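Long-range contacts in Poly(A) RNA polymerase protein 2 (Saccharomyces cerevisiae, PDB 3NYB), which catalyses the addition of adenosine tails to RNA as the polymerase of TRAMP, an RNA surveillance complex, working as a heterodimer with Protein AIR2: residues Lys117-Ile123 and Ala135-Thr141; Val216-Glu220 and Phe293-Thr297; Asn259-Leu263 and Ile282-Lys286. The protein carries 1 engineered substitution. All coordinates share one frame. Residues are numbered along the deposited sequence.

Overall arrangement
Contact 1 lies in the beta sheet of the palm, where Ala135, engineered from Asp, sits beside Asp78 and Asp80, consistent with the acidic active site of this nucleotidyltransferase family. Contacts 2 and 3 belong to the part of the chain rich in helices and share helix 282-304: residues 282-286 at its start receive a loop, and residues 293-297 further along pack on helix 214-228. Their centres are 21 Å apart, with nearest atoms about 8 Å apart. Protein AIR2 reaches both. Contact 1 stands apart, its centre 35 Å from that of contact 2, across the centre of the chain, and 26 Å from that of contact 3; nearest atoms are about 22 and 15 Å apart.

Contact 1. Residues Lys117-Ile123 and Ala135-Thr141; sequences KARVPII and AVSFERT. Engineered in segment 135-141: Ala135 (natural residue Asp).
Strands 121-123 and 135-137 run antiparallel with a twist, 140° between directions and 4.6 Å between axes. Ile123 and Val136 form a hydrogen-bonded pair: Ile123 N to Val136 O is 2.9 Å and Val136 N to Ile123 O 2.8 Å. Further out, a water extends the ladder, donating to Pro121 O (3.2 Å) and accepting from Phe138 N (2.7 Å). Before the strand, Ala118 and Arg119 take positive phi in a type I' turn, closed by Lys117 N to Val120 O at 2.9 Å.

Side chains settle on two faces. On one, Ile123 (t, t) and Val136 (t) meet tightly, Ile123 CG2 to Val136 CB 3.2 Å; Leu96 of helix 92-105 covers Ile123, Pro121 and Phe138. On the other, Ile122 (m, t) sets CG2 3.9 Å from CB of engineered Ala135, CG1 3.8 Å from Ser137 CB and CD1 3.6 Å from Thr141 CG2. Val120 (t) joins them, its CG1 4.0 Å from Thr141 CG2, while its CG2 lies 3.5 Å from Glu139 OE2. Thr141 is p, and Lys117 CD lies 3.8 Å from its OG1. Ser137, also p, turns its hydroxyl forward along its own chain, OG donating to Glu139 O at 2.8 Å.

Ala135 replaces an Asp next to Asp78 and Asp80, consistent with the third acidic position of the family. This is the open end of a beta hairpin in a nucleotidyltransferase palm.

Contact 2. Residues Val216-Glu220 and Phe293-Thr297; sequences VLLIE and FDLLT
Segments 216-220 and 293-297 are single turns of two alpha helices, 214-228 and 282-304, whose local axes pass 10.0 Å apart at 146°, roughly antiparallel. Backbone bonds hold each turn: Glu220 N to Val216 O 2.7 Å, Thr297 N to Phe293 O 2.9 Å. Val216 and Leu217 face elsewhere, Val216 onto Trp25 of Protein AIR2 and Leu217 onto Leu163 and Phe196. Leu218, with chi1 t and chi2 between wells at -119°, sets CD1 3.4 Å from Leu296 CD1. Ile219 contributes the largest covered area to this helix-helix packing, which joins two helices far apart in sequence in the helical core of the Cid1-type poly(A) polymerase; its CA lies 5.8 Å from CA of Phe293. In the m, t rotamer, Ile219 sends CG1 to 3.9 Å from Leu296 CD1 and CG2 to 3.9 Å from both Phe293 CE1 and Thr297 CG2, while its carbonyl O meets the edge of the Phe293 ring, 3.8 Å from CD1. Leu296 is m, t and points across; Phe293 is t and Thr297 p. Trp25 of Protein AIR2 also packs on Ile219 and Thr297. Glu220 points away, salt-bridged to Arg26 of Protein AIR2 and hydrogen-bonded to His200.

Contact 3. Residues Asn259-Leu263 and Ile282-Lys286; sequences NPFSL and IRDIK
Residues 259-263 form an irregular loop, extended at Ser262 (phi/psi -168/150) and kinked at Pro260 (-59/-49), whereas 282-286 make the first turn of helix 282-304, with Lys286 N to Ile282 O at 3.1 Å. The two backbones come nearest at Ser262 and Ile282, CA to CA 5.9 Å; Phe261 CA and Arg283 CA are 7.7 Å apart. No hydrogen bond crosses between them. Within the loop, Asn259 OD1 weakly accepts from Phe261 N (3.3 Å), an Asx turn, and Ser262 OG gives Asn259 O another weak bond, also 3.3 Å.

Phe261 (chi1 t, chi2 79°) is the loop's chief contributor. Its CD2 lies 3.3 Å from Arg283 NH1, over one face of the guanidinium, and 4.0 Å from Ile282 CG2; Lys286 CD approaches the ring edge, 4.2 Å from CZ. Tyr231 and Asp232 also touch the ring. Ile282 (t, p) wedges against the loop, CG2 3.4 Å from Phe261 O and 3.6 Å from Ser262 CA, and CD1 3.9 Å from Leu263 CB. Arg283 starts m and then runs extended to reach the ring. Lys286, all t, carries NZ to Ser68 of Protein AIR2.

The 18 residues between the segments contain a sequence resembling the nucleotide recognition motif of noncanonical poly(A) polymerases, so this is probably the packing of that loop's flank against a helix of the central domain.

Contact 1. Residues Lys117-Ile123 and Ala135-Thr141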
loop_
_atom_site.group_PDB
_atom_site.type_symbol
_atom_site.label_atom_id
_atom_site.label_comp_id
_atom_site.label_asym_id
_atom_site.label_seq_id
_atom_site.Cartn_x
_atom_site.Cartn_y
_atom_site.Cartn_z
ATOM N N LYS A 117 -0.644 16.724 -9.602
ATOM C CA LYS A 117 -0.018 15.487 -9.164
ATOM C C LYS A 117 1.351 15.338 -9.834
ATOM O O LYS A 117 1.522 14.554 -10.768
ATOM C CB LYS A 117 -0.924 14.287 -9.461
ATOM C CG LYS A 117 -1.126 13.343 -8.275
ATOM C CD LYS A 117 -2.134 12.241 -8.590
ATOM C CE LYS A 117 -2.401 11.368 -7.372
ATOM N NZ LYS A 117 -3.258 10.187 -7.691
ATOM N N ALA A 118 2.313 16.120 -9.350
ATOM C CA ALA A 118 3.691 16.076 -9.837
ATOM C C ALA A 118 3.889 16.826 -11.158
ATOM O O ALA A 118 4.336 16.244 -12.143
ATOM C CB ALA A 118 4.173 14.627 -9.958
ATOM N N ARG A 119 3.560 18.114 -11.166
ATOM C CA ARG A 119 3.709 18.952 -12.358
ATOM C C ARG A 119 2.679 18.662 -13.451
ATOM O O ARG A 119 2.686 19.305 -14.503
ATOM C CB ARG A 119 5.122 18.847 -12.938
ATOM C CG ARG A 119 6.182 19.503 -12.085
ATOM C CD ARG A 119 7.525 19.535 -12.786
ATOM N NE ARG A 119 8.607 19.762 -11.834
ATOM C CZ ARG A 119 9.098 18.821 -11.035
ATOM N NH1 ARG A 119 8.602 17.590 -11.079
ATOM N NH2 ARG A 119 10.082 19.108 -10.193
ATOM N N VAL A 120 1.809 17.684 -13.208
ATOM C CA VAL A 120 0.679 17.431 -14.095
ATOM C C VAL A 120 -0.578 18.025 -13.471
ATOM O O VAL A 120 -0.983 17.615 -12.383
ATOM C CB VAL A 120 0.459 15.930 -14.330
ATOM C CG1 VAL A 120 -0.743 15.707 -15.240
ATOM C CG2 VAL A 120 1.706 15.302 -14.922
ATOM N N PRO A 121 -1.184 19.011 -14.152
ATOM C CA PRO A 121 -2.349 19.733 -13.628
ATOM C C PRO A 121 -3.598 18.878 -13.741
ATOM O O PRO A 121 -3.805 18.235 -14.769
ATOM C CB PRO A 121 -2.449 20.951 -14.540
ATOM C CG PRO A 121 -1.797 20.543 -15.807
ATOM C CD PRO A 121 -0.807 19.454 -15.505
ATOM N N ILE A 122 -4.411 18.875 -12.689
ATOM C CA ILE A 122 -5.554 17.976 -12.595
ATOM C C ILE A 122 -6.815 18.691 -12.124
ATOM O O ILE A 122 -6.753 19.651 -11.363
ATOM C CB ILE A 122 -5.253 16.822 -11.635
ATOM C CG1 ILE A 122 -4.152 15.940 -12.209
ATOM C CG2 ILE A 122 -6.497 15.995 -11.373
ATOM C CD1 ILE A 122 -3.630 14.938 -11.205
ATOM N N ILE A 123 -7.961 18.210 -12.586
ATOM C CA ILE A 123 -9.252 18.782 -12.223
ATOM C C ILE A 123 -10.058 17.730 -11.436
ATOM O O ILE A 123 -10.325 16.628 -11.933
ATOM C CB ILE A 123 -9.997 19.240 -13.502
ATOM C CG1 ILE A 123 -11.362 19.803 -13.183
ATOM C CG2 ILE A 123 -10.185 18.083 -14.478
ATOM C CD1 ILE A 123 -12.301 19.691 -14.361
ATOM N N ALA A 135 -11.232 12.609 -11.157
ATOM C CA ALA A 135 -10.089 13.480 -11.399
ATOM C C ALA A 135 -9.604 13.357 -12.846
ATOM O O ALA A 135 -9.220 12.276 -13.287
ATOM C CB ALA A 135 -8.970 13.164 -10.446
ATOM N N VAL A 136 -9.613 14.475 -13.566
ATOM C CA VAL A 136 -9.259 14.489 -14.980
ATOM C C VAL A 136 -7.971 15.239 -15.262
ATOM O O VAL A 136 -7.733 16.300 -14.695
ATOM C CB VAL A 136 -10.362 15.141 -15.839
ATOM C CG1 VAL A 136 -9.851 15.355 -17.243
ATOM C CG2 VAL A 136 -11.611 14.277 -15.846
ATOM N N SER A 137 -7.159 14.687 -16.162
ATOM C CA SER A 137 -5.925 15.314 -16.596
ATOM C C SER A 137 -5.671 14.922 -18.053
ATOM O O SER A 137 -6.274 13.969 -18.542
ATOM C CB SER A 137 -4.782 14.811 -15.730
ATOM O OG SER A 137 -4.548 13.440 -15.994
ATOM N N PHE A 138 -4.776 15.638 -18.738
ATOM C CA PHE A 138 -4.448 15.329 -20.134
ATOM C C PHE A 138 -3.188 14.487 -20.244
ATOM O O PHE A 138 -2.563 14.424 -21.294
ATOM C CB PHE A 138 -4.289 16.604 -20.971
ATOM C CG PHE A 138 -5.514 17.477 -20.988
ATOM C CD1 PHE A 138 -6.564 17.208 -21.851
ATOM C CD2 PHE A 138 -5.614 18.569 -20.143
ATOM C CE1 PHE A 138 -7.691 18.003 -21.859
ATOM C CE2 PHE A 138 -6.742 19.367 -20.149
ATOM C CZ PHE A 138 -7.781 19.082 -21.001
ATOM N N GLU A 139 -2.838 13.820 -19.155
ATOM C CA GLU A 139 -1.605 13.045 -19.086
ATOM C C GLU A 139 -1.688 12.083 -17.900
ATOM O O GLU A 139 -2.027 12.494 -16.794
ATOM C CB GLU A 139 -0.423 14.000 -18.917
ATOM C CG GLU A 139 0.951 13.364 -18.989
ATOM C CD GLU A 139 2.050 14.396 -19.207
ATOM O OE1 GLU A 139 2.227 14.848 -20.361
ATOM O OE2 GLU A 139 2.737 14.761 -18.229
ATOM N N ARG A 140 -1.402 10.803 -18.122
ATOM C CA ARG A 140 -1.378 9.861 -17.007
ATOM C C ARG A 140 -0.434 10.390 -15.947
ATOM O O ARG A 140 0.575 11.008 -16.269
ATOM C CB ARG A 140 -0.960 8.466 -17.462
ATOM C CG ARG A 140 -1.996 7.837 -18.356
ATOM C CD ARG A 140 -1.773 6.356 -18.625
ATOM N NE ARG A 140 -2.905 5.849 -19.395
ATOM C CZ ARG A 140 -3.126 6.155 -20.670
ATOM N NH1 ARG A 140 -2.278 6.946 -21.332
ATOM N NH2 ARG A 140 -4.188 5.672 -21.294
ATOM N N THR A 141 -0.766 10.167 -14.683
ATOM C CA THR A 141 0.024 10.734 -13.599
ATOM C C THR A 141 0.996 9.735 -12.991
ATOM O O THR A 141 1.867 10.111 -12.211
ATOM C CB THR A 141 -0.859 11.352 -12.474
ATOM O OG1 THR A 141 -1.719 10.350 -11.915
ATOM C CG2 THR A 141 -1.688 12.527 -13.005
HETATM O O HOH W 1 -3.249 17.638 -17.839
#

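Contact 2. Residues Val216-Glu220 and Phe293-Thr297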
loop_
_atom_site.group_PDB
_atom_site.type_symbol
_atom_site.label_atom_id
_atom_site.label_comp_id
_atom_site.label_asym_id
_atom_site.label_seq_id
_atom_site.Cartn_x
_atom_site.Cartn_y
_atom_site.Cartn_z
ATOM N N VAL A 216 -0.198 -13.308 8.752
ATOM C CA VAL A 216 1.165 -13.105 9.236
ATOM C C VAL A 216 1.904 -12.073 8.417
ATOM O O VAL A 216 2.558 -11.196 8.965
ATOM C CB VAL A 216 2.012 -14.413 9.273
ATOM C CG1 VAL A 216 1.777 -15.159 10.568
ATOM C CG2 VAL A 216 1.750 -15.305 8.048
ATOM N N LEU A 217 1.801 -12.182 7.100
ATOM C CA LEU A 217 2.514 -11.271 6.218
ATOM C C LEU A 217 2.099 -9.822 6.468
ATOM O O LEU A 217 2.922 -8.911 6.391
ATOM C CB LEU A 217 2.282 -11.673 4.769
ATOM C CG LEU A 217 2.656 -13.141 4.530
ATOM C CD1 LEU A 217 2.147 -13.632 3.184
ATOM C CD2 LEU A 217 4.170 -13.349 4.656
ATOM N N LEU A 218 0.823 -9.616 6.789
ATOM C CA LEU A 218 0.331 -8.285 7.116
ATOM C C LEU A 218 1.070 -7.766 8.329
ATOM O O LEU A 218 1.673 -6.694 8.304
ATOM C CB LEU A 218 -1.173 -8.312 7.378
ATOM C CG LEU A 218 -1.986 -7.009 7.268
ATOM C CD1 LEU A 218 -2.644 -6.647 8.568
ATOM C CD2 LEU A 218 -1.171 -5.843 6.733
ATOM N N ILE A 219 1.040 -8.544 9.395
ATOM C CA ILE A 219 1.768 -8.176 10.592
ATOM C C ILE A 219 3.241 -7.943 10.277
ATOM O O ILE A 219 3.779 -6.885 10.574
ATOM C CB ILE A 219 1.612 -9.234 11.682
ATOM C CG1 ILE A 219 0.195 -9.181 12.247
ATOM C CG2 ILE A 219 2.623 -9.007 12.778
ATOM C CD1 ILE A 219 -0.053 -10.174 13.330
ATOM N N GLU A 220 3.879 -8.920 9.645
ATOM C CA GLU A 220 5.299 -8.816 9.331
ATOM C C GLU A 220 5.627 -7.646 8.399
ATOM O O GLU A 220 6.733 -7.111 8.431
ATOM C CB GLU A 220 5.823 -10.136 8.763
ATOM C CG GLU A 220 5.672 -11.301 9.726
ATOM C CD GLU A 220 5.997 -12.643 9.099
ATOM O OE1 GLU A 220 6.197 -12.705 7.869
ATOM O OE2 GLU A 220 6.047 -13.640 9.843
ATOM N N PHE A 293 1.430 -2.624 13.799
ATOM C CA PHE A 293 2.011 -3.831 14.366
ATOM C C PHE A 293 1.594 -4.014 15.831
ATOM O O PHE A 293 1.095 -5.071 16.210
ATOM C CB PHE A 293 3.528 -3.759 14.254
ATOM C CG PHE A 293 4.229 -4.894 14.901
ATOM C CD1 PHE A 293 4.642 -5.980 14.152
ATOM C CD2 PHE A 293 4.481 -4.883 16.261
ATOM C CE1 PHE A 293 5.293 -7.038 14.745
ATOM C CE2 PHE A 293 5.128 -5.936 16.862
ATOM C CZ PHE A 293 5.538 -7.017 16.104
ATOM N N ASP A 294 1.797 -2.985 16.652
ATOM C CA ASP A 294 1.445 -3.056 18.068
ATOM C C ASP A 294 -0.017 -3.438 18.251
ATOM O O ASP A 294 -0.338 -4.314 19.053
ATOM C CB ASP A 294 1.717 -1.725 18.769
ATOM C CG ASP A 294 3.199 -1.449 18.946
ATOM O OD1 ASP A 294 4.023 -2.189 18.369
ATOM O OD2 ASP A 294 3.541 -0.485 19.664
ATOM N N LEU A 295 -0.897 -2.776 17.500
ATOM C CA LEU A 295 -2.334 -3.007 17.604
ATOM C C LEU A 295 -2.724 -4.426 17.198
ATOM O O LEU A 295 -3.436 -5.114 17.934
ATOM C CB LEU A 295 -3.099 -1.989 16.760
ATOM C CG LEU A 295 -3.169 -0.551 17.287
ATOM C CD1 LEU A 295 -3.329 0.461 16.161
ATOM C CD2 LEU A 295 -4.295 -0.407 18.287
ATOM N N LEU A 296 -2.250 -4.860 16.031
ATOM C CA LEU A 296 -2.545 -6.201 15.520
ATOM C C LEU A 296 -2.053 -7.312 16.445
ATOM O O LEU A 296 -2.809 -8.225 16.790
ATOM C CB LEU A 296 -1.938 -6.405 14.132
ATOM C CG LEU A 296 -2.493 -5.575 12.976
ATOM C CD1 LEU A 296 -1.644 -5.820 11.740
ATOM C CD2 LEU A 296 -3.946 -5.911 12.697
ATOM N N THR A 297 -0.779 -7.233 16.830
ATOM C CA THR A 297 -0.175 -8.238 17.696
ATOM C C THR A 297 -0.824 -8.251 19.076
ATOM O O THR A 297 -1.125 -9.318 19.614
ATOM C CB THR A 297 1.342 -8.034 17.838
ATOM O OG1 THR A 297 1.604 -6.798 18.515
ATOM C CG2 THR A 297 2.001 -8.007 16.469
#

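Contact 3. Residues Asn259-Leu263 and Ile282-Lys286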
loop_
_atom_site.group_PDB
_atom_site.type_symbol
_atom_site.label_atom_id
_atom_site.label_comp_id
_atom_site.label_asym_id
_atom_site.label_seq_id
_atom_site.Cartn_x
_atom_site.Cartn_y
_atom_site.Cartn_z
ATOM N N ASN A 259 18.567 15.749 3.348
ATOM C CA ASN A 259 17.819 15.120 4.435
ATOM C C ASN A 259 17.975 13.603 4.446
ATOM O O ASN A 259 17.373 12.906 3.630
ATOM C CB ASN A 259 16.336 15.498 4.359
ATOM C CG ASN A 259 15.486 14.754 5.375
ATOM O OD1 ASN A 259 16.003 14.176 6.334
ATOM N ND2 ASN A 259 14.173 14.767 5.169
ATOM N N PRO A 260 18.787 13.089 5.382
ATOM C CA PRO A 260 19.118 11.664 5.521
ATOM C C PRO A 260 17.903 10.755 5.750
ATOM O O PRO A 260 17.769 9.740 5.065
ATOM C CB PRO A 260 20.029 11.645 6.760
ATOM C CG PRO A 260 19.722 12.940 7.472
ATOM C CD PRO A 260 19.539 13.901 6.351
ATOM N N PHE A 261 17.041 11.113 6.698
ATOM C CA PHE A 261 15.927 10.249 7.082
ATOM C C PHE A 261 14.705 10.413 6.185
ATOM O O PHE A 261 13.837 11.250 6.437
ATOM C CB PHE A 261 15.538 10.485 8.542
ATOM C CG PHE A 261 14.563 9.474 9.078
ATOM C CD1 PHE A 261 14.992 8.218 9.464
ATOM C CD2 PHE A 261 13.224 9.781 9.202
ATOM C CE1 PHE A 261 14.104 7.286 9.960
ATOM C CE2 PHE A 261 12.328 8.852 9.700
ATOM C CZ PHE A 261 12.772 7.602 10.079
ATOM N N SER A 262 14.635 9.594 5.146
ATOM C CA SER A 262 13.547 9.678 4.187
ATOM C C SER A 262 13.530 8.454 3.275
ATOM O O SER A 262 14.568 7.854 3.001
ATOM C CB SER A 262 13.664 10.964 3.363
ATOM O OG SER A 262 14.864 10.984 2.612
ATOM N N LEU A 263 12.342 8.090 2.808
ATOM C CA LEU A 263 12.179 6.915 1.968
ATOM C C LEU A 263 12.825 7.140 0.609
ATOM O O LEU A 263 12.574 8.152 -0.038
ATOM C CB LEU A 263 10.698 6.626 1.774
ATOM C CG LEU A 263 10.268 5.168 1.637
ATOM C CD1 LEU A 263 8.959 5.090 0.861
ATOM C CD2 LEU A 263 11.339 4.352 0.954
ATOM N N ILE A 282 7.848 11.002 6.556
ATOM C CA ILE A 282 8.216 9.611 6.699
ATOM C C ILE A 282 8.411 9.218 8.160
ATOM O O ILE A 282 8.221 8.067 8.528
ATOM C CB ILE A 282 9.483 9.318 5.879
ATOM C CG1 ILE A 282 9.894 7.854 6.032
ATOM C CG2 ILE A 282 10.600 10.297 6.245
ATOM C CD1 ILE A 282 8.995 6.914 5.285
ATOM N N ARG A 283 8.779 10.176 8.999
ATOM C CA ARG A 283 8.974 9.884 10.415
ATOM C C ARG A 283 7.696 9.373 11.069
ATOM O O ARG A 283 7.715 8.380 11.792
ATOM C CB ARG A 283 9.459 11.127 11.150
ATOM C CG ARG A 283 10.639 11.793 10.491
ATOM C CD ARG A 283 11.222 12.859 11.395
ATOM N NE ARG A 283 12.461 13.404 10.854
ATOM C CZ ARG A 283 13.659 12.868 11.054
ATOM N NH1 ARG A 283 13.778 11.769 11.790
ATOM N NH2 ARG A 283 14.738 13.427 10.521
ATOM N N ASP A 284 6.591 10.071 10.826
ATOM C CA ASP A 284 5.297 9.686 11.378
ATOM C C ASP A 284 4.746 8.447 10.693
ATOM O O ASP A 284 3.975 7.690 11.278
ATOM C CB ASP A 284 4.298 10.834 11.255
ATOM C CG ASP A 284 4.497 11.892 12.323
ATOM O OD1 ASP A 284 5.567 11.888 12.967
ATOM O OD2 ASP A 284 3.585 12.721 12.526
ATOM N N ILE A 285 5.138 8.243 9.443
ATOM C CA ILE A 285 4.711 7.057 8.719
ATOM C C ILE A 285 5.238 5.810 9.422
ATOM O O ILE A 285 4.486 4.876 9.688
ATOM C CB ILE A 285 5.170 7.102 7.248
ATOM C CG1 ILE A 285 4.465 8.250 6.522
ATOM C CG2 ILE A 285 4.894 5.775 6.559
ATOM C CD1 ILE A 285 5.052 8.584 5.179
ATOM N N LYS A 286 6.530 5.816 9.745
ATOM C CA LYS A 286 7.152 4.705 10.461
ATOM C C LYS A 286 6.516 4.491 11.826
ATOM O O LYS A 286 6.269 3.354 12.229
ATOM C CB LYS A 286 8.653 4.939 10.627
ATOM C CG LYS A 286 9.348 3.890 11.481
ATOM C CD LYS A 286 10.850 4.107 11.503
ATOM C CE LYS A 286 11.563 3.038 12.332
ATOM N NZ LYS A 286 13.012 3.340 12.483
#